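Local atomic coordinates of mannose-specific lectin 2 chain 1 (PDB entry 5T1X), a protein that binds mannose as a bulb-type lectin of taro and agglutinates rabbit erythrocytes, working as a heterotetramer of two kinds of chain. Residues H17-G21 against D22-V26. Numbering follows the deposited sequence.
Sequences HLKNG and DFDLV
The imidazole of His-17 leans across the strand pair and meets the carboxylate of Asp-24 at its ND1 edge, the two planes only 20° apart. His-17 ND1 donates to Asp-24 OD1 at 2.7 Å, almost straight and within the ring plane, and meets the syn lone pair of that oxygen. The contact is diagonal, two residues off the Lys-19/Asp-24 pairing, and the carboxylate gets there by a first torsion of -169°, which sets CG of Asp-24 beside its own carbonyl carbon. CG2 of Val-26 lies 3.5 Å from ND1 of His-17, while CG1 sits over a face of the ring; Val-26 also packs against Tyr-36, a mannose-binding residue. Lys-19 shares this face of the sheet; its CG packs 3.4 Å from Phe-23 O, and its chain, extended until a bend at chi4, leaves NZ 4.3 Å from Asp-24 OD2, beyond a salt bridge, with a weak hydrogen bond to Gly-21 O. These residues form a two-residue beta hairpin closed by a type II' turn, at one edge of a four-stranded antiparallel sheet of the bulb-type lectin fold. Gly-21 supplies the turn's positive phi, and Asn-20 N reaches Phe-23 O at 2.9 Å. On the opposite face Leu-18 and Leu-25 lie side by side, CD1 of Leu-18 to CD2 of Leu-25 3.8 Å, and Leu-25 continues onto Leu-33 and Leu-35. Asn-20 ND2 is hydrogen-bonded to Leu-87 O and to Thr-5 OG1 of the neighbouring lectin chain.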
loop_
_atom_site.group_PDB
_atom_site.type_symbol
_atom_site.label_atom_id
_atom_site.label_comp_id
_atom_site.label_asym_id
_atom_site.label_seq_id
_atom_site.Cartn_x
_atom_site.Cartn_y
_atom_site.Cartn_z
ATOM N N HIS A 17 -14.925 6.332 -3.619
ATOM C CA HIS A 17 -14.394 5.092 -4.182
ATOM C C HIS A 17 -12.925 4.858 -3.943
ATOM O O HIS A 17 -12.133 5.798 -3.906
ATOM C CB HIS A 17 -14.535 5.091 -5.717
ATOM C CG HIS A 17 -15.914 5.247 -6.259
ATOM N ND1 HIS A 17 -16.558 4.206 -6.890
ATOM C CD2 HIS A 17 -16.681 6.352 -6.351
ATOM C CE1 HIS A 17 -17.710 4.694 -7.311
ATOM N NE2 HIS A 17 -17.833 5.979 -6.997
ATOM N N LEU A 18 -12.563 3.572 -3.901
ATOM C CA LEU A 18 -11.231 3.001 -4.087
ATOM C C LEU A 18 -11.384 2.111 -5.301
ATOM O O LEU A 18 -12.395 1.414 -5.385
ATOM C CB LEU A 18 -10.680 2.229 -2.885
ATOM C CG LEU A 18 -10.396 2.969 -1.572
ATOM C CD1 LEU A 18 -9.645 2.053 -0.634
ATOM C CD2 LEU A 18 -9.572 4.245 -1.782
ATOM N N LYS A 19 -10.462 2.163 -6.279
ATOM C CA LYS A 19 -10.660 1.344 -7.474
ATOM C C LYS A 19 -9.350 0.784 -7.977
ATOM O O LYS A 19 -8.342 1.486 -8.005
ATOM C CB LYS A 19 -11.357 2.164 -8.588
ATOM C CG LYS A 19 -11.795 1.359 -9.813
ATOM C CD LYS A 19 -12.627 2.208 -10.768
ATOM C CE LYS A 19 -13.084 1.472 -12.005
ATOM N NZ LYS A 19 -14.101 0.428 -11.701
ATOM N N ASN A 20 -9.377 -0.483 -8.404
ATOM C CA ASN A 20 -8.219 -1.112 -9.033
ATOM C C ASN A 20 -8.770 -2.026 -10.137
ATOM O O ASN A 20 -9.341 -3.076 -9.843
ATOM C CB ASN A 20 -7.316 -1.834 -8.021
ATOM C CG ASN A 20 -5.947 -2.142 -8.587
ATOM O OD1 ASN A 20 -5.738 -2.186 -9.803
ATOM N ND2 ASN A 20 -4.993 -2.417 -7.720
ATOM N N GLY A 21 -8.676 -1.561 -11.390
ATOM C CA GLY A 21 -9.233 -2.267 -12.538
ATOM C C GLY A 21 -10.746 -2.328 -12.425
ATOM O O GLY A 21 -11.381 -1.314 -12.141
ATOM N N ASP A 22 -11.326 -3.532 -12.546
ATOM C CA ASP A 22 -12.780 -3.732 -12.475
ATOM C C ASP A 22 -13.317 -3.731 -11.042
ATOM O O ASP A 22 -14.536 -3.691 -10.840
ATOM C CB ASP A 22 -13.170 -5.054 -13.165
ATOM C CG ASP A 22 -12.870 -5.122 -14.653
ATOM O OD1 ASP A 22 -12.826 -4.054 -15.303
ATOM O OD2 ASP A 22 -12.733 -6.248 -15.177
ATOM N N PHE A 23 -12.426 -3.791 -10.055
ATOM C CA PHE A 23 -12.790 -3.859 -8.642
ATOM C C PHE A 23 -12.981 -2.465 -8.089
ATOM O O PHE A 23 -12.081 -1.624 -8.178
ATOM C CB PHE A 23 -11.744 -4.671 -7.875
ATOM C CG PHE A 23 -11.587 -6.039 -8.501
ATOM C CD1 PHE A 23 -12.579 -7.008 -8.358
ATOM C CD2 PHE A 23 -10.478 -6.341 -9.284
ATOM C CE1 PHE A 23 -12.445 -8.264 -8.963
ATOM C CE2 PHE A 23 -10.345 -7.599 -9.884
ATOM C CZ PHE A 23 -11.323 -8.554 -9.710
ATOM N N ASP A 24 -14.198 -2.209 -7.575
ATOM C CA ASP A 24 -14.632 -0.896 -7.115
ATOM C C ASP A 24 -15.224 -0.947 -5.704
ATOM O O ASP A 24 -16.336 -1.453 -5.509
ATOM C CB ASP A 24 -15.669 -0.350 -8.121
ATOM C CG ASP A 24 -16.059 1.102 -7.963
ATOM O OD1 ASP A 24 -15.481 1.781 -7.087
ATOM O OD2 ASP A 24 -16.936 1.569 -8.735
ATOM N N LEU A 25 -14.486 -0.392 -4.729
ATOM C CA LEU A 25 -14.921 -0.317 -3.337
ATOM C C LEU A 25 -15.660 0.989 -3.144
ATOM O O LEU A 25 -15.080 2.054 -3.352
ATOM C CB LEU A 25 -13.722 -0.422 -2.371
ATOM C CG LEU A 25 -14.070 -0.396 -0.881
ATOM C CD1 LEU A 25 -14.577 -1.767 -0.387
ATOM C CD2 LEU A 25 -12.883 0.058 -0.061
ATOM N N VAL A 26 -16.946 0.911 -2.763
ATOM C CA VAL A 26 -17.762 2.107 -2.596
ATOM C C VAL A 26 -18.314 2.211 -1.158
ATOM O O VAL A 26 -18.958 1.277 -0.665
ATOM C CB VAL A 26 -18.914 2.175 -3.641
ATOM C CG1 VAL A 26 -19.606 3.536 -3.614
ATOM C CG2 VAL A 26 -18.419 1.863 -5.055
#